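Local coordinates for LAS seventeen-binding protein 3 (Saccharomyces cerevisiae, PDB 1OOT) that interacts with LAS17, probably through its SH3 domain, which is the part present here, and may bind actin filaments and phosphatidylinositol, at residues A6-S11 with L20-G25; V27-K32 with T42-G47. All coordinates share one frame; numbering follows the deposited sequence.

Contact 1: residues A6-S11 with L20-G25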
loop_
_atom_site.group_PDB
_atom_site.type_symbol
_atom_site.label_atom_id
_atom_site.label_comp_id
_atom_site.label_asym_id
_atom_site.label_seq_id
_atom_site.Cartn_x
_atom_site.Cartn_y
_atom_site.Cartn_z
ATOM N N ALA A 6 -3.884 5.103 4.206
ATOM C CA ALA A 6 -3.591 5.806 2.988
ATOM C C ALA A 6 -4.533 5.387 1.903
ATOM O O ALA A 6 -4.959 4.244 1.869
ATOM C CB ALA A 6 -2.132 5.541 2.561
ATOM N N VAL A 7 -4.890 6.329 1.035
ATOM C CA VAL A 7 -5.748 6.076 -0.126
ATOM C C VAL A 7 -4.869 5.770 -1.340
ATOM O O VAL A 7 -3.897 6.478 -1.579
ATOM C CB VAL A 7 -6.650 7.325 -0.417
ATOM C CG1 VAL A 7 -7.454 7.141 -1.661
ATOM C CG2 VAL A 7 -7.570 7.641 0.760
ATOM N N ALA A 8 -5.221 4.760 -2.132
ATOM C CA ALA A 8 -4.497 4.455 -3.374
ATOM C C ALA A 8 -4.852 5.429 -4.484
ATOM O O ALA A 8 -6.038 5.632 -4.774
ATOM C CB ALA A 8 -4.823 3.051 -3.830
ATOM N N LEU A 9 -3.835 6.090 -5.009
ATOM C CA LEU A 9 -3.956 7.025 -6.089
ATOM C C LEU A 9 -3.981 6.325 -7.429
ATOM O O LEU A 9 -4.544 6.822 -8.394
ATOM C CB LEU A 9 -2.796 8.007 -6.053
ATOM C CG LEU A 9 -2.653 8.872 -4.822
ATOM C CD1 LEU A 9 -1.297 9.626 -4.810
ATOM C CD2 LEU A 9 -3.826 9.785 -4.655
ATOM N N TYR A 10 -3.276 5.210 -7.511
ATOM C CA TYR A 10 -3.272 4.313 -8.685
ATOM C C TYR A 10 -3.385 2.889 -8.160
ATOM O O TYR A 10 -3.045 2.587 -7.001
ATOM C CB TYR A 10 -1.944 4.488 -9.478
ATOM C CG TYR A 10 -1.866 5.599 -10.500
ATOM C CD1 TYR A 10 -2.948 6.000 -11.241
ATOM C CD2 TYR A 10 -0.660 6.235 -10.739
ATOM C CE1 TYR A 10 -2.836 6.936 -12.211
ATOM C CE2 TYR A 10 -0.522 7.173 -11.707
ATOM C CZ TYR A 10 -1.636 7.594 -12.438
ATOM O OH TYR A 10 -1.536 8.511 -13.474
ATOM N N SER A 11 -3.954 2.049 -9.015
ATOM C CA SER A 11 -3.980 0.611 -8.762
ATOM C C SER A 11 -2.608 -0.025 -8.804
ATOM O O SER A 11 -1.691 0.472 -9.462
ATOM C CB SER A 11 -4.892 -0.114 -9.728
ATOM O OG SER A 11 -6.179 0.472 -9.729
ATOM N N LEU A 20 1.278 -6.542 -1.999
ATOM C CA LEU A 20 -0.111 -6.274 -1.642
ATOM C C LEU A 20 -0.798 -5.619 -2.850
ATOM O O LEU A 20 -0.534 -4.462 -3.130
ATOM C CB LEU A 20 -0.163 -5.281 -0.510
ATOM C CG LEU A 20 -1.574 -4.877 -0.144
ATOM C CD1 LEU A 20 -2.320 -6.045 0.442
ATOM C CD2 LEU A 20 -1.596 -3.642 0.792
ATOM N N PRO A 21 -1.673 -6.330 -3.584
ATOM C CA PRO A 21 -2.440 -5.697 -4.655
ATOM C C PRO A 21 -3.552 -4.792 -4.083
ATOM O O PRO A 21 -4.018 -5.008 -2.957
ATOM C CB PRO A 21 -3.091 -6.874 -5.396
ATOM C CG PRO A 21 -3.062 -7.994 -4.462
ATOM C CD PRO A 21 -2.071 -7.736 -3.382
ATOM N N PHE A 22 -3.906 -3.766 -4.849
ATOM C CA PHE A 22 -5.036 -2.938 -4.524
ATOM C C PHE A 22 -5.488 -2.157 -5.756
ATOM O O PHE A 22 -4.797 -2.041 -6.758
ATOM C CB PHE A 22 -4.698 -1.997 -3.334
ATOM C CG PHE A 22 -3.467 -1.195 -3.467
ATOM C CD1 PHE A 22 -3.398 -0.133 -4.305
ATOM C CD2 PHE A 22 -2.316 -1.593 -2.802
ATOM C CE1 PHE A 22 -2.240 0.627 -4.406
ATOM C CE2 PHE A 22 -1.178 -0.792 -2.853
ATOM C CZ PHE A 22 -1.147 0.285 -3.697
ATOM N N ARG A 23 -6.676 -1.564 -5.638
ATOM C CA ARG A 23 -7.220 -0.763 -6.699
ATOM C C ARG A 23 -7.231 0.675 -6.282
ATOM O O ARG A 23 -7.354 0.995 -5.093
ATOM C CB ARG A 23 -8.649 -1.210 -7.022
ATOM C CG ARG A 23 -8.695 -2.586 -7.627
ATOM C CD ARG A 23 -8.000 -2.724 -9.041
ATOM N NE ARG A 23 -8.645 -1.816 -10.009
ATOM C CZ ARG A 23 -8.368 -1.747 -11.303
ATOM N NH1 ARG A 23 -7.404 -2.508 -11.837
ATOM N NH2 ARG A 23 -9.053 -0.892 -12.072
ATOM N N LYS A 24 -7.150 1.542 -7.271
ATOM C CA LYS A 24 -7.285 2.956 -7.066
ATOM C C LYS A 24 -8.516 3.211 -6.223
ATOM O O LYS A 24 -9.585 2.712 -6.497
ATOM C CB LYS A 24 -7.410 3.677 -8.415
ATOM C CG LYS A 24 -7.690 5.162 -8.327
ATOM C CD LYS A 24 -7.665 5.828 -9.720
ATOM C CE LYS A 24 -8.207 7.254 -9.533
ATOM N NZ LYS A 24 -8.562 7.974 -10.747
ATOM N N GLY A 25 -8.326 4.038 -5.211
ATOM C CA GLY A 25 -9.390 4.399 -4.285
ATOM C C GLY A 25 -9.458 3.569 -3.019
ATOM O O GLY A 25 -10.109 3.975 -2.031
#
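Two hydrogen bonds tie Ser11 and Ala8 to consecutive amides of 20-25. Lys24 N donates to Ser11 OG at 2.9 Å, with an N-H...O angle of 163° that marks a straight bond. Ser11 OG stands anti to its own carbonyl carbon (chi1 -53°), a rotation that turns the hydroxyl to the backbone across from it. Gly25 N donates to Ala8 O over 2.8 Å, similarly straight, but with the donor tilted out of the carbonyl plane. Beside these bonds, Ser11 OG lies over one face of the Arg23 guanidinium, towards its rim; Arg23 NE is 3.4 Å from Ser11 OG, yet the poor angle rules out a bond. Arg23 arrives there because its chain folds back at chi2 and chi3. Close to the serine, Ser11 CA makes a weak CA-H...O contact with Phe22 O at 3.4 Å.

Packing follows beneath and alongside. The buried methyl Ala8 CB sits 3.5 Å from Phe22 CD1, set obliquely to the ring, and also touches Arg23 O. Tyr10 O meets the ring at its edge and in its plane, 3.4 Å from Phe22 CE1. Lys24 runs extended past Leu9, its CD 3.5 Å from Leu9 O. Phe22 also meets Phe52, the ring planes at about 80°.

Residues 8-11 belong to the ALYDY-like motif that opens the RT loop of SH3 domains, and 20-25 to the return leg of that loop and the diverging turn. Two backbone amides donate, one to a carbonyl and one to a hydroxyl, while the charged ends of Arg23 and Lys24 form no salt bridge across the contact; the chemistry therefore implies a junction held by two directional bonds beside a core in which Phe22 and Phe52 meet.

Contact 2: residues V27-K32 with T42-G47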
loop_
_atom_site.group_PDB
_atom_site.type_symbol
_atom_site.label_atom_id
_atom_site.label_comp_id
_atom_site.label_asym_id
_atom_site.label_seq_id
_atom_site.Cartn_x
_atom_site.Cartn_y
_atom_site.Cartn_z
ATOM N N VAL A 27 -8.527 2.103 0.540
ATOM C CA VAL A 27 -7.870 2.640 1.709
ATOM C C VAL A 27 -7.100 1.479 2.356
ATOM O O VAL A 27 -7.645 0.424 2.757
ATOM C CB VAL A 27 -8.856 3.247 2.689
ATOM C CG1 VAL A 27 -8.106 3.684 3.951
ATOM C CG2 VAL A 27 -9.568 4.417 2.036
ATOM N N ILE A 28 -5.790 1.641 2.367
ATOM C CA ILE A 28 -4.856 0.650 2.900
ATOM C C ILE A 28 -4.494 1.003 4.327
ATOM O O ILE A 28 -4.248 2.160 4.643
ATOM C CB ILE A 28 -3.560 0.605 2.064
ATOM C CG1 ILE A 28 -3.888 0.137 0.651
ATOM C CG2 ILE A 28 -2.507 -0.315 2.734
ATOM C CD1 ILE A 28 -3.223 0.893 -0.432
ATOM N N THR A 29 -4.493 0.009 5.210
ATOM C CA THR A 29 -4.007 0.155 6.578
ATOM C C THR A 29 -2.493 -0.072 6.524
ATOM O O THR A 29 -2.032 -1.115 6.042
ATOM C CB THR A 29 -4.644 -0.916 7.460
ATOM O OG1 THR A 29 -6.059 -0.721 7.453
ATOM C CG2 THR A 29 -4.132 -0.811 8.880
ATOM N N ILE A 30 -1.735 0.909 7.002
ATOM C CA ILE A 30 -0.275 0.878 6.976
ATOM C C ILE A 30 0.194 0.134 8.230
ATOM O O ILE A 30 -0.193 0.435 9.369
ATOM C CB ILE A 30 0.296 2.298 6.950
ATOM C CG1 ILE A 30 -0.174 3.084 5.733
ATOM C CG2 ILE A 30 1.830 2.271 7.030
ATOM C CD1 ILE A 30 0.102 2.495 4.360
ATOM N N LEU A 31 1.000 -0.886 8.007
ATOM C CA LEU A 31 1.598 -1.659 9.082
ATOM C C LEU A 31 3.063 -1.317 9.325
ATOM O O LEU A 31 3.544 -1.463 10.442
ATOM C CB LEU A 31 1.477 -3.110 8.741
ATOM C CG LEU A 31 0.069 -3.653 8.507
ATOM C CD1 LEU A 31 0.053 -5.051 7.973
ATOM C CD2 LEU A 31 -0.831 -3.493 9.764
ATOM N N LYS A 32 3.748 -0.832 8.293
ATOM C CA LYS A 32 5.126 -0.362 8.442
ATOM C C LYS A 32 5.375 0.670 7.393
ATOM O O LYS A 32 5.062 0.458 6.199
ATOM C CB LYS A 32 6.077 -1.580 8.218
ATOM C CG LYS A 32 7.579 -1.260 8.180
ATOM C CD LYS A 32 8.137 -0.743 9.426
ATOM C CE LYS A 32 9.729 -0.452 9.342
ATOM N NZ LYS A 32 10.231 0.646 8.274
ATOM N N THR A 42 4.541 -1.532 4.036
ATOM C CA THR A 42 3.804 -2.743 4.353
ATOM C C THR A 42 2.410 -2.384 4.782
ATOM O O THR A 42 2.221 -1.466 5.569
ATOM C CB THR A 42 4.445 -3.543 5.457
ATOM O OG1 THR A 42 5.850 -3.731 5.176
ATOM C CG2 THR A 42 3.856 -4.943 5.593
ATOM N N GLY A 43 1.432 -3.091 4.245
ATOM C CA GLY A 43 0.039 -2.780 4.546
ATOM C C GLY A 43 -0.908 -3.936 4.353
ATOM O O GLY A 43 -0.477 -5.042 4.076
ATOM N N ARG A 44 -2.204 -3.650 4.536
ATOM C CA ARG A 44 -3.205 -4.658 4.298
ATOM C C ARG A 44 -4.467 -4.000 3.807
ATOM O O ARG A 44 -4.775 -2.839 4.171
ATOM C CB ARG A 44 -3.491 -5.422 5.571
ATOM C CG ARG A 44 -4.015 -4.605 6.719
ATOM C CD ARG A 44 -4.140 -5.428 8.007
ATOM N NE ARG A 44 -4.870 -4.667 9.015
ATOM C CZ ARG A 44 -4.679 -4.711 10.319
ATOM N NH1 ARG A 44 -3.762 -5.486 10.828
ATOM N NH2 ARG A 44 -5.452 -3.950 11.115
ATOM N N VAL A 45 -5.176 -4.756 2.960
ATOM C CA VAL A 45 -6.506 -4.379 2.490
ATOM C C VAL A 45 -7.072 -5.586 1.798
ATOM O O VAL A 45 -6.355 -6.401 1.266
ATOM C CB VAL A 45 -6.459 -3.121 1.578
ATOM C CG1 VAL A 45 -5.745 -3.383 0.237
ATOM C CG2 VAL A 45 -7.868 -2.575 1.301
ATOM N N ASN A 46 -8.372 -5.709 1.810
ATOM C CA ASN A 46 -9.125 -6.757 1.122
ATOM C C ASN A 46 -8.831 -8.166 1.608
ATOM O O ASN A 46 -9.062 -9.165 0.871
ATOM C CB ASN A 46 -8.880 -6.696 -0.399
ATOM C CG ASN A 46 -9.365 -5.406 -1.038
ATOM O OD1 ASN A 46 -10.476 -4.952 -0.770
ATOM N ND2 ASN A 46 -8.506 -4.792 -1.886
ATOM N N GLY A 47 -8.343 -8.264 2.846
ATOM C CA GLY A 47 -7.968 -9.529 3.432
ATOM C C GLY A 47 -6.580 -10.030 3.048
ATOM O O GLY A 47 -6.239 -11.171 3.383
HETATM O O HOH W 1 -7.087 -3.233 7.950
#
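Strands 27-30 and 42-45 are antiparallel but strongly twisted, their short axes 4.7 Å apart at closest approach and 135° between N-to-C directions. Thr29 and Arg44 form a hydrogen-bonded pair, with Thr29 N to Arg44 O and Arg44 N to Thr29 O both 3.0 Å. Past Ile30 and Gly43 the register slips by one: Thr42 O accepts from Leu31 N at 2.8 Å and from Lys32 N at 3.2 Å, both approaching from the same face of its carbonyl plane, and Thr42 N returns a bond to Lys32 O. The strands are close at the glycine, where Gly43 CA comes 3.0 Å from Thr29 O: a CB on Gly43 would clash with that oxygen and with Ile28 CG2.

On the face carrying Thr29 and Arg44, the Arg44 chain leaves between its backbone N and carbonyl carbon (chi1 61°) and then extends, with its CG beside Thr29 CB. A water accepts from Arg44 NE at 2.8 Å, at the guanidinium edge and in its plane, and also bonds Thr29 OG1. Leu31 crosses Arg44 at about a right angle and lays CD2 over one guanidinium face, 3.7 Å from Arg44 NH1. Towards the other end, Val45 CG2 packs against Val27 O.

Leu31 and Lys32 together lie opposite Thr42, which makes a classic beta bulge, here in the hairpin whose strands flank the n-Src loop of the SH3 barrel.

How the contacts relate
The centres of contacts 1 and 2 lie about 10 Å apart, and the two meet through neighbouring strands 5-8 and 27-30: Ala6 O and Ile28 N are 2.8 Å apart, a probable hydrogen bond. From the return leg of the RT loop, Leu20 CD2 packs 3.6 Å from Gly43 C, carrying contact 1 across to the far strand of contact 2. Leu20, Phe22, Ile28 and Phe52 pack into one small hydrophobic core, while Asp26 ties the polar side, its OD2 accepting from Arg23 N and from Asn46 ND2. Contact 1 includes Tyr10, whose counterpart in related SH3 domains lines the proline-peptide groove; no peptide is present here.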